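Local coordinates for solute carrier family 15 member 1 (PDB 5A9D), which probably helps carry di- and tripeptides across the intestinal membrane together with protons, and is represented here by its extracellular domain alone, at residues 13-19 with 73-77. Numbering follows the deposited sequence.
Sequences GNNNMTV and LLVWN
Two strands, 17-19 and 73-76, face each other across the inside of an immunoglobulin-like β-sandwich, their axes 8.2 Å apart and their directions at 144°. The turn 13-16 crosses from strand 4-11 to strand 17-21, joining the two sheets. L73, chi1 t and chi2 p, points across the gap, its CD2 3.8 Å from V19 CG1. V75 also faces inward, CG1 4.0 Å from V19 CG2 and CB 3.8 Å from CE of M17, whose m, t, p rotamer curls the thioether over the strand end with CE 3.3 Å from W76 O. W76 points its CA-CB bond away, yet its CA lies 3.9 Å from G13 CA, where a CB would clash with N77 N. At N77, chi1 p lets OD1 accept a 3.1 Å hydrogen bond from N14 N, tying down the turn. Strand 69-76 runs between 4-11 and 80-88; on the opposing sheet, 17-21 lies between 24-28 and 49-52, whose I50 touches M17 and V75, while W76 stacks on H124 of the second subunit.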
ATOM      1  N   GLY A  13       3.708 -18.581  12.416  1.00 42.88           N
ATOM      2  CA  GLY A  13       3.049 -19.824  12.829  1.00 45.01           C
ATOM      3  C   GLY A  13       3.700 -20.402  14.072  1.00 49.76           C
ATOM      4  O   GLY A  13       4.490 -19.717  14.720  1.00 48.92           O
ATOM      5  N   ASN A  14       3.395 -21.654  14.418  1.00 47.08           N
ATOM      6  CA  ASN A  14       3.928 -22.323  15.616  1.00 48.46           C
ATOM      7  C   ASN A  14       4.972 -23.443  15.323  1.00 52.47           C
ATOM      8  O   ASN A  14       5.266 -24.254  16.194  1.00 53.73           O
ATOM      9  CB  ASN A  14       2.773 -22.870  16.478  1.00 52.96           C
ATOM     10  CG  ASN A  14       1.901 -23.885  15.773  1.00 81.44           C
ATOM     11  OD1 ASN A  14       2.279 -24.480  14.746  1.00 64.08           O
ATOM     12  ND2 ASN A  14       0.702 -24.105  16.312  1.00 81.13           N
ATOM     13  N   ASN A  15       5.507 -23.493  14.096  1.00 47.06           N
ATOM     14  CA  ASN A  15       6.491 -24.521  13.754  1.00 45.78           C
ATOM     15  C   ASN A  15       7.535 -23.992  12.743  1.00 43.87           C
ATOM     16  O   ASN A  15       7.428 -22.863  12.260  1.00 40.59           O
ATOM     17  CB  ASN A  15       5.778 -25.817  13.241  1.00 46.41           C
ATOM     18  CG  ASN A  15       5.096 -25.731  11.877  1.00 66.59           C
ATOM     19  OD1 ASN A  15       4.972 -24.669  11.241  1.00 61.05           O
ATOM     20  ND2 ASN A  15       4.600 -26.860  11.404  1.00 67.35           N
ATOM     21  N   ASN A  16       8.527 -24.833  12.415  1.00 38.22           N
ATOM     22  CA  ASN A  16       9.536 -24.523  11.418  1.00 36.38           C
ATOM     23  C   ASN A  16       8.902 -24.514  10.036  1.00 39.22           C
ATOM     24  O   ASN A  16       8.143 -25.408   9.718  1.00 39.94           O
ATOM     25  CB  ASN A  16      10.645 -25.577  11.434  1.00 38.84           C
ATOM     26  CG  ASN A  16      11.571 -25.502  12.624  1.00 48.03           C
ATOM     27  OD1 ASN A  16      11.585 -24.537  13.398  1.00 39.49           O
ATOM     28  ND2 ASN A  16      12.335 -26.547  12.813  1.00 32.49           N
ATOM     29  N   MET A  17       9.211 -23.500   9.220  1.00 35.14           N
ATOM     30  CA  MET A  17       8.696 -23.428   7.865  1.00 35.19           C
ATOM     31  C   MET A  17       9.809 -23.108   6.927  1.00 36.90           C
ATOM     32  O   MET A  17      10.759 -22.422   7.309  1.00 35.92           O
ATOM     33  CB  MET A  17       7.562 -22.399   7.747  1.00 37.29           C
ATOM     34  CG  MET A  17       6.298 -22.884   8.398  1.00 43.19           C
ATOM     35  SD  MET A  17       4.945 -21.755   8.133  1.00 47.71           S
ATOM     36  CE  MET A  17       4.525 -22.202   6.436  1.00 45.71           C
ATOM     37  N   THR A  18       9.684 -23.580   5.696  1.00 33.38           N
ATOM     38  CA  THR A  18      10.676 -23.380   4.661  1.00 33.18           C
ATOM     39  C   THR A  18      10.057 -22.680   3.439  1.00 37.64           C
ATOM     40  O   THR A  18       8.975 -23.054   2.971  1.00 37.45           O
ATOM     41  CB  THR A  18      11.294 -24.744   4.238  1.00 37.87           C
ATOM     42  OG1 THR A  18      11.849 -25.411   5.376  1.00 41.45           O
ATOM     43  CG2 THR A  18      12.351 -24.586   3.184  1.00 37.01           C
ATOM     44  N   VAL A  19      10.776 -21.694   2.909  1.00 33.59           N
ATOM     45  CA  VAL A  19      10.417 -21.005   1.675  1.00 32.85           C
ATOM     46  C   VAL A  19      11.510 -21.346   0.687  1.00 36.16           C
ATOM     47  O   VAL A  19      12.693 -21.063   0.939  1.00 34.26           O
ATOM     48  CB  VAL A  19      10.278 -19.476   1.867  1.00 35.48           C
ATOM     49  CG1 VAL A  19       9.917 -18.819   0.534  1.00 35.57           C
ATOM     50  CG2 VAL A  19       9.210 -19.164   2.916  1.00 34.87           C
ATOM     51  N   LEU A  73       6.920 -11.630   3.138  1.00 33.24           N
ATOM     52  CA  LEU A  73       6.192 -12.851   2.924  1.00 33.31           C
ATOM     53  C   LEU A  73       5.858 -13.419   4.314  1.00 36.75           C
ATOM     54  O   LEU A  73       6.740 -13.943   5.025  1.00 34.73           O
ATOM     55  CB  LEU A  73       6.990 -13.856   2.061  1.00 33.44           C
ATOM     56  CG  LEU A  73       6.324 -15.246   1.813  1.00 38.96           C
ATOM     57  CD1 LEU A  73       5.005 -15.133   1.004  1.00 38.67           C
ATOM     58  CD2 LEU A  73       7.290 -16.198   1.111  1.00 41.04           C
ATOM     59  N   LEU A  74       4.593 -13.268   4.728  1.00 33.84           N
ATOM     60  CA  LEU A  74       4.153 -13.813   6.009  1.00 35.25           C
ATOM     61  C   LEU A  74       3.852 -15.278   5.758  1.00 39.03           C
ATOM     62  O   LEU A  74       3.215 -15.577   4.758  1.00 37.62           O
ATOM     63  CB  LEU A  74       2.873 -13.125   6.528  1.00 37.33           C
ATOM     64  CG  LEU A  74       2.943 -11.662   6.955  1.00 40.86           C
ATOM     65  CD1 LEU A  74       1.560 -11.177   7.337  1.00 42.34           C
ATOM     66  CD2 LEU A  74       3.860 -11.479   8.163  1.00 40.37           C
ATOM     67  N   VAL A  75       4.380 -16.195   6.606  1.00 35.15           N
ATOM     68  CA  VAL A  75       4.122 -17.642   6.488  1.00 35.46           C
ATOM     69  C   VAL A  75       3.628 -18.188   7.845  1.00 41.21           C
ATOM     70  O   VAL A  75       4.075 -17.714   8.901  1.00 39.27           O
ATOM     71  CB  VAL A  75       5.311 -18.476   5.901  1.00 38.08           C
ATOM     72  CG1 VAL A  75       5.663 -18.031   4.474  1.00 37.70           C
ATOM     73  CG2 VAL A  75       6.559 -18.420   6.796  1.00 36.89           C
ATOM     74  N   TRP A  76       2.711 -19.158   7.822  1.00 39.40           N
ATOM     75  CA  TRP A  76       2.178 -19.801   9.027  1.00 41.61           C
ATOM     76  C   TRP A  76       1.673 -21.206   8.701  1.00 51.16           C
ATOM     77  O   TRP A  76       1.491 -21.538   7.530  1.00 49.60           O
ATOM     78  CB  TRP A  76       1.129 -18.937   9.777  1.00 41.18           C
ATOM     79  CG  TRP A  76      -0.145 -18.659   9.032  1.00 43.75           C
ATOM     80  CD1 TRP A  76      -1.348 -19.273   9.218  1.00 50.01           C
ATOM     81  CD2 TRP A  76      -0.374 -17.611   8.069  1.00 42.67           C
ATOM     82  NE1 TRP A  76      -2.304 -18.692   8.423  1.00 51.27           N
ATOM     83  CE2 TRP A  76      -1.727 -17.689   7.682  1.00 49.40           C
ATOM     84  CE3 TRP A  76       0.450 -16.635   7.470  1.00 41.06           C
ATOM     85  CZ2 TRP A  76      -2.278 -16.855   6.705  1.00 49.22           C
ATOM     86  CZ3 TRP A  76      -0.095 -15.792   6.522  1.00 42.65           C
ATOM     87  CH2 TRP A  76      -1.442 -15.915   6.130  1.00 46.46           C
ATOM     88  N   ASN A  77       1.535 -22.041   9.718  1.00 53.82           N
ATOM     89  CA  ASN A  77       1.091 -23.429   9.581  1.00 58.51           C
ATOM     90  C   ASN A  77      -0.428 -23.539   9.301  1.00 68.15           C
ATOM     91  O   ASN A  77      -1.194 -22.786   9.918  1.00 70.05           O
ATOM     92  CB  ASN A  77       1.487 -24.217  10.836  1.00 63.49           C
ATOM     93  CG  ASN A  77       0.789 -23.762  12.101  1.00 93.89           C
ATOM     94  OD1 ASN A  77       1.027 -22.661  12.619  1.00 80.69           O
ATOM     95  ND2 ASN A  77      -0.097 -24.607  12.626  1.00 92.18           N
TER